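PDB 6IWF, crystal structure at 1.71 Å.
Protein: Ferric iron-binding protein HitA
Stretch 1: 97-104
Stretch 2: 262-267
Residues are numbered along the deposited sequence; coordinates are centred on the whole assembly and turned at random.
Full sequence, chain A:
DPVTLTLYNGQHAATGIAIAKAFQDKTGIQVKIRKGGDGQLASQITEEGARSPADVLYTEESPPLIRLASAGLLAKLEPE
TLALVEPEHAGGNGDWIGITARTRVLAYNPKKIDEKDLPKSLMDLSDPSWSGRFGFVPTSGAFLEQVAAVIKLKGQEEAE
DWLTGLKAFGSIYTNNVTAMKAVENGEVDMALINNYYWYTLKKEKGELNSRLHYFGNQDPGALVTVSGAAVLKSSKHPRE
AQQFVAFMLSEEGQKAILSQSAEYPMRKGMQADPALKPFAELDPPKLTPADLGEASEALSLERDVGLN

Stretch 1, residues 97-104: IGITARTR
Stretch 2, residues 262-267: AEYPMR

Residues 97-104 form a continuous strand, and 262-267 runs alongside it as a short antiparallel partner whose strand proper is only Y264 and P265; the end-to-end directions differ by 143°. In register, T100 lies opposite P265 (CA-CA 4.7 Å, a non-hydrogen-bonded pair) and A101 opposite Y264 (CA-CA 4.9 Å, a hydrogen-bonded pair), while R102 CA sits 5.3 Å from E263 CA. Stretch 1 is extended, with phi/psi near -130/155 from T100 to T103; I99 departs from this at -113/-50.

A262 (-80/83) points its CB away and makes no contact. E263 (-129/178) then points its CA-CB bond toward stretch 1, with chi1 m, chi2 t and chi3 -139°. Its carboxylate serves two partners through one oxygen: T100 OG1, with T100 in rotamer p, donates a hydrogen bond to E263 OE2 at 2.8 Å, and R102 NH1 forms a salt bridge to E263 OE2 at 3.1 Å. R102 reaches it with chi1 p, chi2 -144°, chi3 p and chi4 -165°, and OE2 lies over one face of the guanidinium. An acid suits this buried site because it offsets the arginine's charge while accepting a hydrogen bond from the threonine hydroxyl.

Y264 (-101/129) carries both backbone hydrogen bonds of the pair with A101. Y264 N donates to A101 O and A101 N donates to Y264 O, both at 2.8 Å, with N-H...O angles of 172° and 159°. Y264 O also receives a CA-H...O contact from T100 CA at 3.2 Å. The side chains of A101 and Y264 share one face of the sheet, A101 CB standing 4.3 Å from Y264 CB. The ring, with chi1 m and chi2 -89°, presents its edge to stretch 1, and T103 CG2 lies 4.3 Å from Y264 CE2; its hydroxyl is bonded elsewhere in the structure.

P265 (-69/147, C-gamma endo) occupies the non-hydrogen-bonded position opposite T100, where its lack of an N-H costs no bond to stretch 1. Its side chain shares the other face of the sheet with that of T100.

M266 (-96/-14) leaves the strand, yet M266 N still donates to I99 O at 3.2 Å with an angle of 142°. M266 also points its CA-CB bond toward stretch 1, and chi1 m, chi2 m, chi3 p bring M266 CE to 3.6 Å from A101 CB, an apolar contact for which the flexible thioether is well suited. M266 CB lies 3.5 Å from G98 O, a buried carbonyl without a polar partner. An ideal CB on G98 would stand 3.7 Å from M266 CG.

R267 (-62/123), with chi1 to chi3 all t and chi4 76°, leads its side-chain end away.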

# COMPACT_ATOMS: atom_id res chain seq x y z
N ILE A 97 11.52 3.52 -6.08
CA ILE A 97 10.68 3.42 -7.27
C ILE A 97 9.42 2.63 -6.94
O ILE A 97 9.46 1.64 -6.20
CB ILE A 97 11.44 2.77 -8.45
CG1 ILE A 97 10.67 3.00 -9.75
CG2 ILE A 97 11.75 1.30 -8.19
CD1 ILE A 97 11.57 2.87 -10.99
N GLY A 98 8.29 3.10 -7.47
CA GLY A 98 7.04 2.40 -7.26
C GLY A 98 7.00 1.11 -8.04
O GLY A 98 7.54 1.01 -9.15
N ILE A 99 6.38 0.09 -7.45
CA ILE A 99 6.28 -1.25 -8.03
C ILE A 99 4.85 -1.58 -8.41
O ILE A 99 4.59 -2.04 -9.52
CB ILE A 99 6.86 -2.31 -7.07
CG1 ILE A 99 8.30 -1.97 -6.67
CG2 ILE A 99 6.79 -3.68 -7.71
CD1 ILE A 99 9.25 -1.79 -7.85
N THR A 100 3.91 -1.40 -7.48
CA THR A 100 2.49 -1.54 -7.77
C THR A 100 1.74 -0.40 -7.11
O THR A 100 2.26 0.28 -6.22
CB THR A 100 1.89 -2.86 -7.25
OG1 THR A 100 1.93 -2.87 -5.82
CG2 THR A 100 2.63 -4.09 -7.82
N ALA A 101 0.51 -0.18 -7.56
CA ALA A 101 -0.40 0.77 -6.93
C ALA A 101 -1.67 0.05 -6.53
O ALA A 101 -2.05 -0.96 -7.12
CB ALA A 101 -0.75 1.95 -7.87
N ARG A 102 -2.33 0.56 -5.49
CA ARG A 102 -3.58 -0.00 -5.02
C ARG A 102 -4.53 1.15 -4.73
O ARG A 102 -4.12 2.31 -4.67
CB ARG A 102 -3.39 -0.80 -3.74
CG ARG A 102 -3.13 0.18 -2.64
CD ARG A 102 -2.17 -0.27 -1.64
NE ARG A 102 -0.90 -0.70 -2.20
CZ ARG A 102 -0.03 -1.40 -1.48
NH1 ARG A 102 1.11 -1.79 -2.00
NH2 ARG A 102 -0.34 -1.70 -0.22
N THR A 103 -5.80 0.82 -4.46
CA THR A 103 -6.77 1.87 -4.19
C THR A 103 -7.61 1.53 -2.97
O THR A 103 -7.95 0.37 -2.72
CB THR A 103 -7.70 2.12 -5.42
OG1 THR A 103 -8.59 3.21 -5.15
CG2 THR A 103 -8.51 0.88 -5.81
N ARG A 104 -7.95 2.56 -2.20
CA ARG A 104 -8.91 2.39 -1.12
C ARG A 104 -10.30 2.17 -1.71
O ARG A 104 -10.65 2.71 -2.76
CB ARG A 104 -8.92 3.61 -0.19
CG ARG A 104 -7.54 3.95 0.38
CD ARG A 104 -7.16 3.00 1.46
NE ARG A 104 -8.02 3.12 2.64
CZ ARG A 104 -7.89 2.31 3.69
NH1 ARG A 104 -6.94 1.37 3.66
NH2 ARG A 104 -8.67 2.43 4.74
N ALA A 262 -3.71 -8.49 -6.22
CA ALA A 262 -4.50 -7.85 -7.27
C ALA A 262 -4.30 -6.34 -7.16
O ALA A 262 -5.08 -5.61 -6.54
CB ALA A 262 -5.96 -8.24 -7.14
N GLU A 263 -3.21 -5.87 -7.75
CA GLU A 263 -2.82 -4.47 -7.70
C GLU A 263 -2.56 -3.99 -9.12
O GLU A 263 -2.67 -4.75 -10.09
CB GLU A 263 -1.61 -4.27 -6.79
CG GLU A 263 -1.91 -4.73 -5.36
CD GLU A 263 -0.88 -4.31 -4.33
OE1 GLU A 263 -0.55 -5.13 -3.45
OE2 GLU A 263 -0.41 -3.15 -4.37
N TYR A 264 -2.23 -2.72 -9.24
CA TYR A 264 -2.00 -2.14 -10.56
C TYR A 264 -0.51 -2.03 -10.84
O TYR A 264 0.23 -1.47 -10.02
CB TYR A 264 -2.64 -0.76 -10.66
CG TYR A 264 -4.13 -0.78 -10.47
CD1 TYR A 264 -4.99 -0.95 -11.56
CD2 TYR A 264 -4.70 -0.62 -9.22
CE1 TYR A 264 -6.37 -0.96 -11.39
CE2 TYR A 264 -6.08 -0.62 -9.04
CZ TYR A 264 -6.90 -0.80 -10.14
OH TYR A 264 -8.27 -0.81 -9.96
N PRO A 265 -0.03 -2.52 -11.97
CA PRO A 265 1.42 -2.47 -12.24
C PRO A 265 1.91 -1.05 -12.47
O PRO A 265 1.20 -0.20 -13.04
CB PRO A 265 1.58 -3.33 -13.50
CG PRO A 265 0.24 -3.26 -14.17
CD PRO A 265 -0.78 -3.18 -13.05
N MET A 266 3.14 -0.78 -12.04
CA MET A 266 3.73 0.53 -12.25
C MET A 266 4.61 0.60 -13.49
O MET A 266 4.92 1.71 -13.93
CB MET A 266 4.54 0.97 -11.02
CG MET A 266 3.66 1.23 -9.77
SD MET A 266 2.76 2.80 -9.81
CE MET A 266 1.28 2.42 -10.77
N ARG A 267 4.97 -0.54 -14.06
CA ARG A 267 5.69 -0.58 -15.33
C ARG A 267 4.83 0.04 -16.42
O ARG A 267 3.68 -0.38 -16.63
CB ARG A 267 6.03 -2.02 -15.69
CG ARG A 267 6.74 -2.19 -17.03
CD ARG A 267 6.89 -3.65 -17.38
NE ARG A 267 7.38 -3.82 -18.75
CZ ARG A 267 8.65 -3.64 -19.12
NH1 ARG A 267 9.57 -3.28 -18.24
NH2 ARG A 267 9.00 -3.81 -20.39